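Local coordinates for protein tRNA(Phe) 7-((3-amino-3-carboxypropyl)-4-demethylwyosine(37)-N(4))-methyltransferase 1 (Pyrococcus horikoshii, PDB 2IT2) that probably transfers a methyl group from S-adenosyl-L-methionine to N-4 of a wyosine precursor at position 37 of tRNA(Phe), a step in wyosine-derivative biosynthesis, at residues 41-44 with 49-52; 53-58 with 183-188. All coordinates share one frame; numbering follows the deposited sequence.

Contact 1: residues 41-44 with 49-52; sequences KINS and FTTS
The C-terminal part of helix 36-43 comes up to the start of strand 48-63 with Asn-43 and Phe-49 closest, their CA atoms 4.7 Å apart. This is a tight helix-to-strand connection: four residues separate the segments, and the strand enters an antiparallel sheet, where Phe-49 and Thr-51 pair with Gly-111 and His-109 of strand 98-112. Asn-43 makes the junction with both ends of its carboxamide. Asn-43 OD1 accepts the backbone N-H of Thr-50, Thr-50 N to Asn-43 OD1 3.0 Å, with the donor tilted 32° from the carbonyl plane. Asn-43 ND2 gives a hydrogen to Thr-50 OG1 at 2.9 Å, close to the amide plane. The strongest bond of the amide runs from ND2 to Leu-39 O, one turn back in the helix, so its rotation is fixed and its flip state is plain. With CG anti to its own carbonyl carbon (chi1 -75°), the Asn-43 amide reaches the strand although its CB starts off at an angle to it. The CB of Phe-49 points away from segment 41-44, yet lies 3.6 Å from Asn-43 OD1; the side chain packs on helix 11-27, touching Lys-15 and Ala-18 and meeting the Phe-11 ring. Thr-50 splits its two branches: OG1 serves the amide, while the methyl faces Ile-42, with Thr-50 CG2 3.6 Å from Ile-42 CG2.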
loop_
_atom_site.group_PDB
_atom_site.type_symbol
_atom_site.label_atom_id
_atom_site.label_comp_id
_atom_site.label_asym_id
_atom_site.label_seq_id
_atom_site.Cartn_x
_atom_site.Cartn_y
_atom_site.Cartn_z
ATOM N N LYS B 41 12.633 -17.662 12.070
ATOM C CA LYS B 41 11.510 -18.089 12.899
ATOM C C LYS B 41 10.297 -18.491 12.051
ATOM O O LYS B 41 9.648 -19.499 12.329
ATOM C CB LYS B 41 11.097 -16.975 13.872
ATOM C CG LYS B 41 10.348 -17.480 15.106
ATOM C CD LYS B 41 11.252 -18.345 15.967
ATOM C CE LYS B 41 10.558 -18.819 17.230
ATOM N NZ LYS B 41 9.357 -19.632 16.917
ATOM N N ILE B 42 9.978 -17.713 11.021
ATOM C CA ILE B 42 8.824 -18.050 10.195
ATOM C C ILE B 42 9.055 -19.390 9.517
ATOM O O ILE B 42 8.161 -20.235 9.485
ATOM C CB ILE B 42 8.552 -16.967 9.119
ATOM C CG1 ILE B 42 8.139 -15.661 9.803
ATOM C CG2 ILE B 42 7.485 -17.452 8.137
ATOM C CD1 ILE B 42 8.089 -14.456 8.864
ATOM N N ASN B 43 10.260 -19.589 8.987
ATOM C CA ASN B 43 10.579 -20.832 8.311
ATOM C C ASN B 43 10.619 -22.036 9.233
ATOM O O ASN B 43 10.597 -23.183 8.764
ATOM C CB ASN B 43 11.902 -20.698 7.584
ATOM C CG ASN B 43 11.774 -19.882 6.332
ATOM O OD1 ASN B 43 11.101 -20.293 5.384
ATOM N ND2 ASN B 43 12.402 -18.716 6.313
ATOM N N SER B 44 10.688 -21.788 10.539
ATOM C CA SER B 44 10.721 -22.909 11.465
ATOM C C SER B 44 9.332 -23.454 11.717
ATOM O O SER B 44 9.212 -24.509 12.317
ATOM C CB SER B 44 11.331 -22.528 12.814
ATOM O OG SER B 44 10.417 -21.742 13.592
ATOM N N PHE B 49 6.732 -20.523 4.772
ATOM C CA PHE B 49 8.111 -20.354 4.293
ATOM C C PHE B 49 8.227 -18.911 3.823
ATOM O O PHE B 49 7.220 -18.273 3.530
ATOM C CB PHE B 49 8.499 -21.340 3.168
ATOM C CG PHE B 49 7.673 -21.225 1.913
ATOM C CD1 PHE B 49 7.963 -20.256 0.951
ATOM C CD2 PHE B 49 6.626 -22.122 1.659
ATOM C CE1 PHE B 49 7.226 -20.175 -0.236
ATOM C CE2 PHE B 49 5.882 -22.047 0.471
ATOM C CZ PHE B 49 6.183 -21.073 -0.480
ATOM N N THR B 50 9.442 -18.378 3.772
ATOM C CA THR B 50 9.608 -16.995 3.338
ATOM C C THR B 50 10.249 -16.877 1.968
ATOM O O THR B 50 11.027 -17.739 1.549
ATOM C CB THR B 50 10.456 -16.169 4.336
ATOM O OG1 THR B 50 11.789 -16.691 4.383
ATOM C CG2 THR B 50 9.846 -16.207 5.733
ATOM N N THR B 51 9.883 -15.817 1.259
ATOM C CA THR B 51 10.450 -15.543 -0.054
ATOM C C THR B 51 11.008 -14.121 0.081
ATOM O O THR B 51 10.977 -13.563 1.169
ATOM C CB THR B 51 9.374 -15.645 -1.180
ATOM O OG1 THR B 51 8.347 -14.677 -0.957
ATOM C CG2 THR B 51 8.742 -17.044 -1.198
ATOM N N SER B 52 11.529 -13.539 -0.992
ATOM C CA SER B 52 12.109 -12.191 -0.912
ATOM C C SER B 52 11.408 -11.203 0.042
ATOM O O SER B 52 10.214 -10.957 -0.099
ATOM C CB SER B 52 12.172 -11.583 -2.315
ATOM O OG SER B 52 10.901 -11.599 -2.935
#

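Contact 2: residues 53-58 with 183-188; sequences SCSGRI and RFKEKL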
loop_
_atom_site.group_PDB
_atom_site.type_symbol
_atom_site.label_atom_id
_atom_site.label_comp_id
_atom_site.label_asym_id
_atom_site.label_seq_id
_atom_site.Cartn_x
_atom_site.Cartn_y
_atom_site.Cartn_z
ATOM N N SER B 53 12.161 -10.630 0.992
ATOM C CA SER B 53 11.625 -9.669 1.972
ATOM C C SER B 53 12.624 -8.534 2.307
ATOM O O SER B 53 13.779 -8.585 1.891
ATOM C CB SER B 53 11.237 -10.404 3.261
ATOM O OG SER B 53 10.330 -11.466 2.993
ATOM N N CYS B 54 12.172 -7.524 3.057
ATOM C CA CYS B 54 13.017 -6.380 3.452
ATOM C C CYS B 54 12.544 -5.750 4.779
ATOM O O CYS B 54 11.366 -5.849 5.119
ATOM C CB CYS B 54 13.033 -5.338 2.329
ATOM S SG CYS B 54 11.411 -4.762 1.788
ATOM N N SER B 55 13.453 -5.095 5.515
ATOM C CA SER B 55 13.130 -4.512 6.832
ATOM C C SER B 55 12.813 -3.021 6.948
ATOM O O SER B 55 12.845 -2.470 8.053
ATOM C CB SER B 55 14.254 -4.821 7.829
ATOM O OG SER B 55 15.452 -4.146 7.473
ATOM N N GLY B 56 12.501 -2.375 5.830
ATOM C CA GLY B 56 12.178 -0.955 5.859
ATOM C C GLY B 56 13.296 -0.130 5.262
ATOM O O GLY B 56 14.456 -0.507 5.353
ATOM N N ARG B 57 12.972 1.006 4.654
ATOM C CA ARG B 57 14.038 1.797 4.066
ATOM C C ARG B 57 13.801 3.293 3.986
ATOM O O ARG B 57 12.671 3.754 3.824
ATOM C CB ARG B 57 14.341 1.282 2.660
ATOM C CG ARG B 57 13.268 1.594 1.636
ATOM C CD ARG B 57 13.776 1.321 0.220
ATOM N NE ARG B 57 12.860 1.787 -0.821
ATOM C CZ ARG B 57 11.639 1.304 -1.020
ATOM N NH1 ARG B 57 11.166 0.333 -0.250
ATOM N NH2 ARG B 57 10.886 1.796 -1.996
ATOM N N ILE B 58 14.891 4.039 4.121
ATOM C CA ILE B 58 14.866 5.492 3.987
ATOM C C ILE B 58 15.723 5.695 2.754
ATOM O O ILE B 58 16.770 5.059 2.601
ATOM C CB ILE B 58 15.500 6.219 5.201
ATOM C CG1 ILE B 58 14.655 5.958 6.453
ATOM C CG2 ILE B 58 15.597 7.732 4.918
ATOM C CD1 ILE B 58 15.300 6.399 7.744
ATOM N N ARG B 183 9.549 2.675 14.578
ATOM C CA ARG B 183 8.278 1.954 14.682
ATOM C C ARG B 183 8.310 0.664 13.861
ATOM O O ARG B 183 7.815 -0.368 14.305
ATOM C CB ARG B 183 7.120 2.839 14.209
ATOM C CG ARG B 183 6.814 3.995 15.136
ATOM C CD ARG B 183 5.721 4.884 14.560
ATOM N NE ARG B 183 4.475 4.152 14.335
ATOM C CZ ARG B 183 3.385 4.682 13.788
ATOM N NH1 ARG B 183 3.381 5.954 13.409
ATOM N NH2 ARG B 183 2.297 3.940 13.620
ATOM N N PHE B 184 8.898 0.717 12.669
ATOM C CA PHE B 184 8.991 -0.479 11.836
ATOM C C PHE B 184 9.781 -1.559 12.565
ATOM O O PHE B 184 9.377 -2.726 12.604
ATOM C CB PHE B 184 9.710 -0.175 10.518
ATOM C CG PHE B 184 8.983 0.785 9.621
ATOM C CD1 PHE B 184 7.594 0.802 9.560
ATOM C CD2 PHE B 184 9.697 1.649 8.792
ATOM C CE1 PHE B 184 6.925 1.656 8.677
ATOM C CE2 PHE B 184 9.036 2.502 7.909
ATOM C CZ PHE B 184 7.655 2.507 7.856
ATOM N N LYS B 185 10.914 -1.171 13.145
ATOM C CA LYS B 185 11.765 -2.127 13.849
ATOM C C LYS B 185 11.068 -2.730 15.060
ATOM O O LYS B 185 11.256 -3.908 15.367
ATOM C CB LYS B 185 13.066 -1.465 14.300
ATOM C CG LYS B 185 13.865 -0.809 13.188
ATOM C CD LYS B 185 14.141 -1.763 12.042
ATOM C CE LYS B 185 15.054 -1.127 11.014
ATOM N NZ LYS B 185 15.355 -2.045 9.882
ATOM N N GLU B 186 10.277 -1.912 15.744
ATOM C CA GLU B 186 9.536 -2.363 16.920
ATOM C C GLU B 186 8.483 -3.381 16.512
ATOM O O GLU B 186 8.315 -4.401 17.178
ATOM C CB GLU B 186 8.833 -1.190 17.598
ATOM C CG GLU B 186 9.745 -0.167 18.218
ATOM C CD GLU B 186 9.043 1.162 18.384
ATOM O OE1 GLU B 186 7.855 1.160 18.769
ATOM O OE2 GLU B 186 9.672 2.213 18.138
ATOM N N LYS B 187 7.768 -3.092 15.427
ATOM C CA LYS B 187 6.731 -3.987 14.926
ATOM C C LYS B 187 7.306 -5.319 14.445
ATOM O O LYS B 187 6.683 -6.369 14.614
ATOM C CB LYS B 187 5.950 -3.305 13.796
ATOM C CG LYS B 187 5.100 -2.142 14.280
ATOM C CD LYS B 187 4.310 -1.508 13.154
ATOM C CE LYS B 187 3.392 -0.429 13.710
ATOM N NZ LYS B 187 2.606 0.196 12.621
ATOM N N LEU B 188 8.490 -5.294 13.843
ATOM C CA LEU B 188 9.086 -6.541 13.380
ATOM C C LEU B 188 9.449 -7.424 14.570
ATOM O O LEU B 188 9.245 -8.638 14.535
ATOM C CB LEU B 188 10.323 -6.260 12.516
ATOM C CG LEU B 188 10.050 -5.658 11.127
ATOM C CD1 LEU B 188 11.336 -5.074 10.549
ATOM C CD2 LEU B 188 9.470 -6.727 10.204
#
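Lys-185 NZ is gripped by three oxygens, Ser-55 O, His-79 O and Asp-34 OD2, where helix 167-194 passes the bend in strand 48-63. Across this contact Lys-185 NZ donates to the backbone carbonyl of Ser-55, Lys-185 NZ to Ser-55 O 3.1 Å. Its stronger partner is the carbonyl oxygen of His-79, and the salt bridge to Asp-34 OD2 adds a negative charge that probably steadies the ammonium group. The ammonium stands above the carbonyl plane of Ser-55, 46° out of it, and does not lie on a lone pair. Ser-55 OG is also near, 3.2 Å from Lys-185 NZ, but the angle is too poor for a hydrogen bond. The lysine chain bends at chi2 (-54°) and then runs extended, which brings NZ to the strand while CB remains well back.

The backbone N-H of Ser-55 bonds to Asp-32 OD2. One turn along the helix from Phe-184, Leu-188 supplies the apolar contact, its CD1 4.0 Å from Ser-55 CB. The same methyl, Leu-188 CD1, is a plain van der Waals neighbour of Ser-55 O at 3.9 Å. Both side chains also touch Ile-35 of a loop.

Gly-56 follows at phi 107°, where a side chain would be jammed against the carbonyl O of Ser-55 and pressed against CD2 of the Phe-184 ring. Having no CB, Gly-56 leaves room for that ring atom. Phe-184 itself packs on Pro-106 of strand 98-112. In fold terms, this is the long C-terminal helix packed against an irregular break in strand 48-63 of the antiparallel sheet, with a lysine whose ammonium bonds to the backbone carbonyls of Ser-55 and His-79.

How the contacts relate
Contacts 1 and 2 come in series along the chain, with centres about 16 Å apart, and both use strand 48-63. Contact 1 is local, joining the start of that strand to helix 36-43 just before it. Contact 2 begins at the next residue of the strand but spans 124 intervening residues to reach helix 167-194 near the C-terminus. The chain turns a corner at Ser-52, the last residue of contact 1. Strand 98-112 runs antiparallel alongside and bonds to both parts of strand 48-63. One broken strand is thus held first by its preceding helix, toward the periphery, and then by the long C-terminal helix near the centre of the chain.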